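Local atomic coordinates of protein PTHB1 (Homo sapiens, PDB entry 4YD8), a protein that serves as a subunit of the BBSome, a coat complex thought to sort specific membrane proteins to the primary cilium, the present chain being its N-terminal seven-bladed beta-propeller. Residues Leu330-Val335 against Asp355-Cys360; Ile309-His312 against Leu316-Tyr319; Asp20-Asp25 against Tyr52-Ser57. All blocks are in the same frame, centred on the assembly; numbering follows the deposited sequence. Where two conformers were deposited one is given.

Contact 1 (Leu330-Val335 against Asp355-Cys360)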
loop_
_atom_site.group_PDB
_atom_site.type_symbol
_atom_site.label_atom_id
_atom_site.label_comp_id
_atom_site.label_asym_id
_atom_site.label_seq_id
_atom_site.Cartn_x
_atom_site.Cartn_y
_atom_site.Cartn_z
ATOM N N LEU A 330 -5.331 -3.888 19.253
ATOM C CA LEU A 330 -5.715 -2.593 18.724
ATOM C C LEU A 330 -7.149 -2.299 19.148
ATOM O O LEU A 330 -7.926 -3.227 19.365
ATOM C CB LEU A 330 -5.597 -2.566 17.197
ATOM C CG LEU A 330 -4.274 -3.015 16.575
ATOM C CD1 LEU A 330 -4.334 -2.865 15.054
ATOM C CD2 LEU A 330 -3.100 -2.242 17.149
ATOM N N PRO A 331 -7.504 -1.010 19.259
ATOM C CA PRO A 331 -8.883 -0.619 19.580
ATOM C C PRO A 331 -9.852 -0.908 18.435
ATOM O O PRO A 331 -11.062 -0.988 18.649
ATOM C CB PRO A 331 -8.772 0.887 19.840
ATOM C CG PRO A 331 -7.545 1.315 19.133
ATOM C CD PRO A 331 -6.601 0.152 19.196
ATOM N N HIS A 332 -9.321 -1.079 17.228
ATOM C CA HIS A 332 -10.164 -1.279 16.055
ATOM C C HIS A 332 -9.509 -2.231 15.064
ATOM O O HIS A 332 -8.288 -2.342 15.022
ATOM C CB HIS A 332 -10.456 0.066 15.378
ATOM C CG HIS A 332 -11.092 1.071 16.293
ATOM N ND1 HIS A 332 -12.432 1.045 16.609
ATOM C CD2 HIS A 332 -10.563 2.116 16.973
ATOM C CE1 HIS A 332 -12.705 2.036 17.442
ATOM N NE2 HIS A 332 -11.589 2.698 17.678
ATOM N N ILE A 333 -10.322 -2.912 14.263
ATOM C CA ILE A 333 -9.803 -3.810 13.239
ATOM C C ILE A 333 -9.160 -3.023 12.102
ATOM O O ILE A 333 -9.807 -2.202 11.471
ATOM C CB ILE A 333 -10.916 -4.705 12.658
ATOM C CG1 ILE A 333 -11.503 -5.598 13.751
ATOM C CG2 ILE A 333 -10.382 -5.550 11.498
ATOM C CD1 ILE A 333 -12.711 -6.398 13.299
ATOM N N PRO A 334 -7.877 -3.287 11.833
ATOM C CA PRO A 334 -7.172 -2.566 10.770
ATOM C C PRO A 334 -7.530 -3.113 9.380
ATOM O O PRO A 334 -7.524 -4.328 9.185
ATOM C CB PRO A 334 -5.703 -2.814 11.102
ATOM C CG PRO A 334 -5.710 -4.185 11.795
ATOM C CD PRO A 334 -7.031 -4.296 12.500
ATOM N N VAL A 335 -7.857 -2.231 8.443
ATOM C CA VAL A 335 -7.957 -2.635 7.039
ATOM C C VAL A 335 -6.665 -2.362 6.306
ATOM O O VAL A 335 -6.456 -2.867 5.212
ATOM C CB VAL A 335 -9.075 -1.912 6.276
ATOM C CG1 VAL A 335 -10.421 -2.392 6.736
ATOM C CG2 VAL A 335 -8.918 -0.384 6.375
ATOM N N ASP A 355 -13.790 2.147 9.298
ATOM C CA ASP A 355 -14.675 3.268 9.582
ATOM C C ASP A 355 -13.887 4.528 9.957
ATOM O O ASP A 355 -14.441 5.499 10.475
ATOM C CB ASP A 355 -15.681 2.894 10.677
ATOM C CG ASP A 355 -15.018 2.560 11.997
ATOM O OD1 ASP A 355 -13.786 2.362 12.029
ATOM O OD2 ASP A 355 -15.741 2.487 13.008
ATOM N N GLY A 356 -12.593 4.522 9.674
ATOM C CA GLY A 356 -11.838 5.759 9.722
ATOM C C GLY A 356 -11.094 6.066 11.001
ATOM O O GLY A 356 -10.704 7.209 11.218
ATOM N N HIS A 357 -10.880 5.064 11.846
ATOM C CA HIS A 357 -9.996 5.265 12.992
ATOM C C HIS A 357 -8.555 5.163 12.509
ATOM O O HIS A 357 -8.136 4.146 11.953
ATOM C CB HIS A 357 -10.281 4.259 14.104
ATOM C CG HIS A 357 -11.623 4.447 14.740
ATOM N ND1 HIS A 357 -11.809 5.217 15.870
ATOM C CD2 HIS A 357 -12.848 3.986 14.392
ATOM C CE1 HIS A 357 -13.089 5.210 16.199
ATOM N NE2 HIS A 357 -13.742 4.471 15.317
ATOM N N LEU A 358 -7.812 6.242 12.702
ATOM C CA LEU A 358 -6.436 6.330 12.239
ATOM C C LEU A 358 -5.531 6.525 13.444
ATOM O O LEU A 358 -5.731 7.463 14.228
ATOM C CB LEU A 358 -6.283 7.480 11.244
ATOM C CG LEU A 358 -4.906 7.723 10.613
ATOM C CD1 LEU A 358 -4.503 6.540 9.732
ATOM C CD2 LEU A 358 -4.922 9.017 9.818
ATOM N N GLN A 359 -4.536 5.661 13.606
ATOM C CA GLN A 359 -3.714 5.677 14.819
ATOM C C GLN A 359 -2.226 5.475 14.545
ATOM O O GLN A 359 -1.844 4.619 13.725
ATOM C CB GLN A 359 -4.198 4.597 15.799
ATOM C CG GLN A 359 -3.345 4.503 17.092
ATOM C CD GLN A 359 -4.002 3.640 18.135
ATOM O OE1 GLN A 359 -4.108 2.426 17.968
ATOM N NE2 GLN A 359 -4.452 4.261 19.223
ATOM N N CYS A 360 -1.384 6.230 15.241
ATOM C CA CYS A 360 0.066 6.021 15.187
ATOM C C CYS A 360 0.528 5.413 16.492
ATOM O O CYS A 360 0.107 5.856 17.567
ATOM C CB CYS A 360 0.826 7.339 14.962
ATOM S SG CYS A 360 0.420 8.193 13.434
#
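His-332 and His-357 lay their imidazoles face to face on the surface of the seven-bladed beta-propeller, where the connection from strand 323-329 to strand 334-342 runs past strand 357-362. The stack is the tight part of the contact: ring centroids lie 3.5 Å apart and the planes are 17° from parallel. Both rings leave the backbone in the same way, each CG anti to its own carbonyl carbon (chi1 -57° in His-332 and -67° in His-357), and both CB atoms point toward the opposing segment, which brings the two flat groups over one another. The rings overlap almost fully; CG of His-357 lies 3.3 Å above the plane of the His-332 ring, toward its rim. In the plane of the His-357 ring lies the carboxylate carbon of Asp-355, whose OD1 is hydrogen-bonded to Ser-353 OG.

Looser packing marks the other end. Pro-331, exposed to solvent, offers its ring to the extended side chain of Gln-359, which also leans on Asp-12 and Thr-351 of the neighbouring strands. The pair meets through ring carbons against the amide oxygen, with CD of Pro-331 3.6 Å from OE1 of Gln-359.

Contact 2 (Ile309-His312 against Leu316-Tyr319)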
loop_
_atom_site.group_PDB
_atom_site.type_symbol
_atom_site.label_atom_id
_atom_site.label_comp_id
_atom_site.label_asym_id
_atom_site.label_seq_id
_atom_site.Cartn_x
_atom_site.Cartn_y
_atom_site.Cartn_z
ATOM N N ILE A 309 0.900 -8.509 10.672
ATOM C CA ILE A 309 -0.387 -9.053 10.224
ATOM C C ILE A 309 -1.484 -8.619 11.191
ATOM O O ILE A 309 -1.411 -8.903 12.394
ATOM C CB ILE A 309 -0.356 -10.595 10.119
ATOM C CG1 ILE A 309 0.779 -11.046 9.175
ATOM C CG2 ILE A 309 -1.732 -11.122 9.645
ATOM C CD1 ILE A 309 0.849 -12.576 8.904
ATOM N N GLY A 310 -2.467 -7.890 10.666
ATOM C CA GLY A 310 -3.599 -7.434 11.448
ATOM C C GLY A 310 -4.726 -8.432 11.253
ATOM O O GLY A 310 -4.796 -9.084 10.209
ATOM N N ASN A 311 -5.597 -8.566 12.246
ATOM C CA ASN A 311 -6.644 -9.585 12.189
ATOM C C ASN A 311 -8.022 -9.068 12.563
ATOM O O ASN A 311 -8.165 -7.947 13.043
ATOM C CB ASN A 311 -6.286 -10.748 13.099
ATOM C CG ASN A 311 -4.931 -11.314 12.792
ATOM O OD1 ASN A 311 -4.784 -12.138 11.895
ATOM N ND2 ASN A 311 -3.918 -10.866 13.530
ATOM N N HIS A 312 -9.037 -9.909 12.374
ATOM C CA HIS A 312 -10.409 -9.496 12.641
ATOM C C HIS A 312 -10.755 -9.577 14.118
ATOM O O HIS A 312 -11.866 -9.245 14.518
ATOM C CB HIS A 312 -11.386 -10.338 11.818
ATOM C CG HIS A 312 -11.315 -10.051 10.353
ATOM N ND1 HIS A 312 -11.993 -9.003 9.772
ATOM C CD2 HIS A 312 -10.603 -10.641 9.367
ATOM C CE1 HIS A 312 -11.713 -8.970 8.478
ATOM N NE2 HIS A 312 -10.878 -9.952 8.205
ATOM N N LEU A 316 -2.781 -7.315 16.438
ATOM C CA LEU A 316 -1.767 -7.024 15.444
ATOM C C LEU A 316 -0.526 -7.848 15.794
ATOM O O LEU A 316 -0.020 -7.753 16.912
ATOM C CB LEU A 316 -1.459 -5.527 15.418
ATOM C CG LEU A 316 -0.435 -5.034 14.397
ATOM C CD1 LEU A 316 -0.944 -5.264 12.963
ATOM C CD2 LEU A 316 -0.127 -3.552 14.631
ATOM N N HIS A 317 -0.046 -8.652 14.845
ATOM C CA HIS A 317 1.062 -9.577 15.088
ATOM C C HIS A 317 2.286 -9.226 14.269
ATOM O O HIS A 317 2.161 -8.723 13.166
ATOM C CB HIS A 317 0.660 -11.014 14.757
ATOM C CG HIS A 317 -0.437 -11.548 15.617
ATOM N ND1 HIS A 317 -1.651 -11.952 15.106
ATOM C CD2 HIS A 317 -0.512 -11.730 16.955
ATOM C CE1 HIS A 317 -2.422 -12.372 16.091
ATOM N NE2 HIS A 317 -1.754 -12.248 17.225
ATOM N N ILE A 318 3.463 -9.499 14.818
ATOM C CA ILE A 318 4.695 -9.417 14.049
ATOM C C ILE A 318 5.360 -10.771 14.002
ATOM O O ILE A 318 5.631 -11.354 15.036
ATOM C CB ILE A 318 5.699 -8.419 14.640
ATOM C CG1 ILE A 318 5.224 -6.994 14.415
ATOM C CG2 ILE A 318 7.057 -8.591 13.973
ATOM C CD1 ILE A 318 6.150 -5.950 15.078
ATOM N N TYR A 319 5.588 -11.261 12.788
ATOM C CA TYR A 319 6.318 -12.500 12.542
ATOM C C TYR A 319 7.707 -12.212 11.996
ATOM O O TYR A 319 7.871 -11.349 11.143
ATOM C CB TYR A 319 5.546 -13.377 11.533
ATOM C CG TYR A 319 4.214 -13.797 12.068
ATOM C CD1 TYR A 319 3.084 -13.005 11.881
ATOM C CD2 TYR A 319 4.082 -14.977 12.786
ATOM C CE1 TYR A 319 1.855 -13.391 12.388
ATOM C CE2 TYR A 319 2.860 -15.367 13.296
ATOM C CZ TYR A 319 1.752 -14.573 13.090
ATOM O OH TYR A 319 0.538 -14.960 13.601
#
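Ile-309 and His-317 face each other as an antiparallel hydrogen-bonded pair in the beta hairpin formed by strands 306-311 and 315-320, two neighbouring strands of a blade of the beta-propeller. The backbone bonds are reciprocal: Ile-309 N donates to His-317 O over 2.8 Å, and His-317 N returns a bond of 2.8 Å to Ile-309 O. One step toward the turn, Gly-310 and Leu-316 form the non-hydrogen-bonded pair, and their CA atoms are 4.4 Å apart.

Apolar contacts occupy both faces of the hairpin. On the face that carries Ile-309 and His-317, CD1 of Ile-309 reaches CE1 of Tyr-319 at 3.7 Å, the two side chains crossing at about a right angle. Leu-324 touches both His-317 and Tyr-319 from strand 323-329, while Phe-294 packs on Ile-309 from strand 291-298, so side chains of both flanking strands pack alongside on this face. On the reverse face, Leu-316 sends its CG anti to the backbone N (chi1 -178°), and the CD1 branch turns back over the partner strand to lie 3.7 Å from CA of Gly-310.

The polar side chains meet beside the turn. The amide of Asn-311 is tied to the start of the partner strand by a hydrogen bond between its ND2 and the carbonyl O of Met-315. Its plane stands 56° from that of the His-317 ring, and ND2 of Asn-311 comes within 3.0 Å of ND1 of His-317.

Contact 3 (Asp20-Asp25 against Tyr52-Ser57)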
loop_
_atom_site.group_PDB
_atom_site.type_symbol
_atom_site.label_atom_id
_atom_site.label_comp_id
_atom_site.label_asym_id
_atom_site.label_seq_id
_atom_site.Cartn_x
_atom_site.Cartn_y
_atom_site.Cartn_z
ATOM N N ASP A 20 -17.219 11.693 9.203
ATOM C CA ASP A 20 -18.384 11.181 9.911
ATOM C C ASP A 20 -18.946 9.952 9.222
ATOM O O ASP A 20 -19.584 10.056 8.173
ATOM C CB ASP A 20 -19.465 12.259 10.017
ATOM C CG ASP A 20 -20.437 11.993 11.145
ATOM O OD1 ASP A 20 -21.346 11.154 10.967
ATOM O OD2 ASP A 20 -20.288 12.620 12.215
ATOM N N LYS A 21 -18.706 8.793 9.828
ATOM C CA LYS A 21 -19.150 7.511 9.282
ATOM C C LYS A 21 -18.665 7.311 7.847
ATOM O O LYS A 21 -19.407 6.845 6.989
ATOM C CB LYS A 21 -20.676 7.389 9.347
ATOM C CG LYS A 21 -21.285 7.719 10.710
ATOM C CD LYS A 21 -20.460 7.150 11.861
ATOM C CE LYS A 21 -21.107 7.439 13.215
ATOM N NZ LYS A 21 -20.209 8.249 14.094
ATOM N N GLU A 22 -17.413 7.673 7.597
ATOM C CA GLU A 22 -16.780 7.376 6.323
ATOM C C GLU A 22 -16.276 5.932 6.329
ATOM O O GLU A 22 -16.109 5.329 7.382
ATOM C CB GLU A 22 -15.640 8.369 6.042
ATOM C CG GLU A 22 -16.140 9.820 5.972
ATOM C CD GLU A 22 -15.102 10.805 5.459
ATOM O OE1 GLU A 22 -14.144 10.384 4.778
ATOM O OE2 GLU A 22 -15.267 12.015 5.716
ATOM N N GLU A 23 -16.053 5.383 5.140
ATOM C CA GLU A 23 -15.617 4.003 4.953
ATOM C C GLU A 23 -14.325 3.976 4.145
ATOM O O GLU A 23 -14.074 4.828 3.283
ATOM C CB GLU A 23 -16.707 3.161 4.260
ATOM C CG GLU A 23 -18.047 3.175 4.980
ATOM C CD GLU A 23 -19.192 2.620 4.141
ATOM O OE1 GLU A 23 -18.986 2.328 2.942
ATOM O OE2 GLU A 23 -20.303 2.475 4.690
ATOM N N PHE A 24 -13.490 2.995 4.460
ATOM C CA PHE A 24 -12.151 2.877 3.909
ATOM C C PHE A 24 -11.844 1.414 3.672
ATOM O O PHE A 24 -12.470 0.549 4.275
ATOM C CB PHE A 24 -11.117 3.454 4.880
ATOM C CG PHE A 24 -11.399 4.867 5.295
ATOM C CD1 PHE A 24 -12.349 5.148 6.273
ATOM C CD2 PHE A 24 -10.699 5.909 4.730
ATOM C CE1 PHE A 24 -12.611 6.452 6.640
ATOM C CE2 PHE A 24 -10.951 7.212 5.106
ATOM C CZ PHE A 24 -11.914 7.480 6.057
ATOM N N ASP A 25 -10.881 1.117 2.812
ATOM C CA ASP A 25 -10.429 -0.267 2.682
ATOM C C ASP A 25 -8.932 -0.279 2.429
ATOM O O ASP A 25 -8.285 0.771 2.468
ATOM C CB ASP A 25 -11.173 -0.990 1.554
ATOM C CG ASP A 25 -11.317 -2.488 1.801
ATOM O OD1 ASP A 25 -10.525 -3.069 2.581
ATOM O OD2 ASP A 25 -12.233 -3.089 1.200
ATOM N N TYR A 52 -13.196 12.219 0.177
ATOM C CA TYR A 52 -12.197 13.087 0.821
ATOM C C TYR A 52 -10.766 12.557 0.756
ATOM O O TYR A 52 -10.517 11.381 0.990
ATOM C CB TYR A 52 -12.560 13.322 2.295
ATOM C CG TYR A 52 -13.753 14.229 2.459
ATOM C CD1 TYR A 52 -13.602 15.611 2.464
ATOM C CD2 TYR A 52 -15.036 13.705 2.590
ATOM C CE1 TYR A 52 -14.702 16.452 2.597
ATOM C CE2 TYR A 52 -16.138 14.533 2.723
ATOM C CZ TYR A 52 -15.963 15.905 2.726
ATOM O OH TYR A 52 -17.055 16.727 2.867
ATOM N N LEU A 53 -9.831 13.453 0.457
ATOM C CA LEU A 53 -8.404 13.167 0.529
ATOM C C LEU A 53 -7.824 13.979 1.685
ATOM O O LEU A 53 -8.020 15.195 1.746
ATOM C CB LEU A 53 -7.708 13.519 -0.800
ATOM C CG LEU A 53 -6.252 13.082 -1.079
ATOM C CD1 LEU A 53 -5.220 13.810 -0.215
ATOM C CD2 LEU A 53 -6.086 11.588 -0.913
ATOM N N ARG A 54 -7.121 13.313 2.596
ATOM C CA ARG A 54 -6.538 13.994 3.754
ATOM C C ARG A 54 -5.048 13.681 3.870
ATOM O O ARG A 54 -4.628 12.561 3.622
ATOM C CB ARG A 54 -7.271 13.587 5.050
ATOM C CG ARG A 54 -8.750 13.999 5.060
ATOM C CD ARG A 54 -9.521 13.411 6.247
ATOM N NE ARG A 54 -10.909 13.878 6.273
ATOM C CZ ARG A 54 -11.961 13.142 5.917
ATOM N NH1 ARG A 54 -11.797 11.897 5.487
ATOM N NH2 ARG A 54 -13.185 13.652 5.982
ATOM N N ILE A 55 -4.261 14.676 4.261
ATOM C CA ILE A 55 -2.835 14.482 4.491
ATOM C C ILE A 55 -2.479 14.981 5.893
ATOM O O ILE A 55 -2.813 16.114 6.251
ATOM C CB ILE A 55 -1.977 15.238 3.457
ATOM C CG1 ILE A 55 -2.366 14.838 2.023
ATOM C CG2 ILE A 55 -0.481 14.981 3.713
ATOM C CD1 ILE A 55 -1.553 15.603 0.949
ATOM N N PHE A 56 -1.826 14.132 6.677
ATOM C CA PHE A 56 -1.463 14.459 8.064
ATOM C C PHE A 56 0.039 14.419 8.292
ATOM O O PHE A 56 0.755 13.605 7.709
ATOM C CB PHE A 56 -2.090 13.485 9.080
ATOM C CG PHE A 56 -3.593 13.473 9.096
ATOM C CD1 PHE A 56 -4.300 12.641 8.241
ATOM C CD2 PHE A 56 -4.299 14.280 9.990
ATOM C CE1 PHE A 56 -5.686 12.616 8.265
ATOM C CE2 PHE A 56 -5.687 14.259 10.021
ATOM C CZ PHE A 56 -6.382 13.424 9.145
ATOM N N SER A 57 0.490 15.269 9.202
ATOM C CA SER A 57 1.829 15.163 9.771
ATOM C C SER A 57 1.653 15.183 11.285
ATOM O O SER A 57 1.684 16.231 11.898
ATOM C CB SER A 57 2.727 16.307 9.281
ATOM O OG SER A 57 4.065 16.111 9.696
#
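Glu-22 and Arg-54 approach from opposite directions and meet in a bidentate, end-on salt bridge, the carboxylate presenting both oxygens to the two terminal nitrogens of the guanidinium. Glu-22 belongs to the loop between strands 8-17 and 29-32 of the beta-propeller, and Arg-54 to strand 52-56, so the pair ties this connecting loop to the four-stranded antiparallel blade that follows it. NH1 of Arg-54 donates to OE1 of Glu-22 over 2.9 Å, and NH2 of Arg-54 to OE2 of Glu-22 over 2.7 Å. The first bond is practically straight, 177° at the hydrogen. Both oxygens lie close to the guanidinium plane, but the two flat groups are twisted 39° against each other. In consequence the nitrogens stand out of the carboxylate plane: NH2 meets OE2 on its syn side, whereas NH1 comes to OE1 from above the plane.

Long, outstretched side chains make the meeting possible. Arg-54 is extended from CG to NE (chi2 171°), and Glu-22 is likewise extended beyond CG. Aromatic groups border the pair. CD2 of Tyr-52 lies 3.6 Å from OE2 of Glu-22, and CB of the same tyrosine sits over one face of the guanidinium, 3.4 Å above its plane. The Phe-24 ring turns its edge to Arg-54, with CZ 4.5 Å from NH1.

Further partners complete a buried polar network: Ser-48 OG is hydrogen-bonded to OE1 of Glu-22, and NE of Arg-54 forms a salt bridge with Glu-75 on strand 72-77. Arg-54 therefore bridges two carboxylates. Its charge, with the Ser-48 bond to OE1, would be expected to favour the ionised form of Glu-22 despite its burial.

Contact 1 lies between the other two, its centre about 13 Å from that of contact 2 and about 12 Å from that of contact 3, and it touches both. Toward contact 2, Ile-333 and Pro-334 pack on the end of strand 306-311, with CG of Pro-334 3.9 Å from CA of Gly-310. Toward contact 3, CA of Gly-356 lies 3.3 Å from CE1 of Phe-24, and CD2 of Leu-358 is 4.0 Å from CE1 of Phe-56. Contacts 2 and 3 do not meet, their nearest atoms being about 8 Å apart. Together the three follow successive parts of the propeller ring, away from Gly-145, which is critical for protein stability.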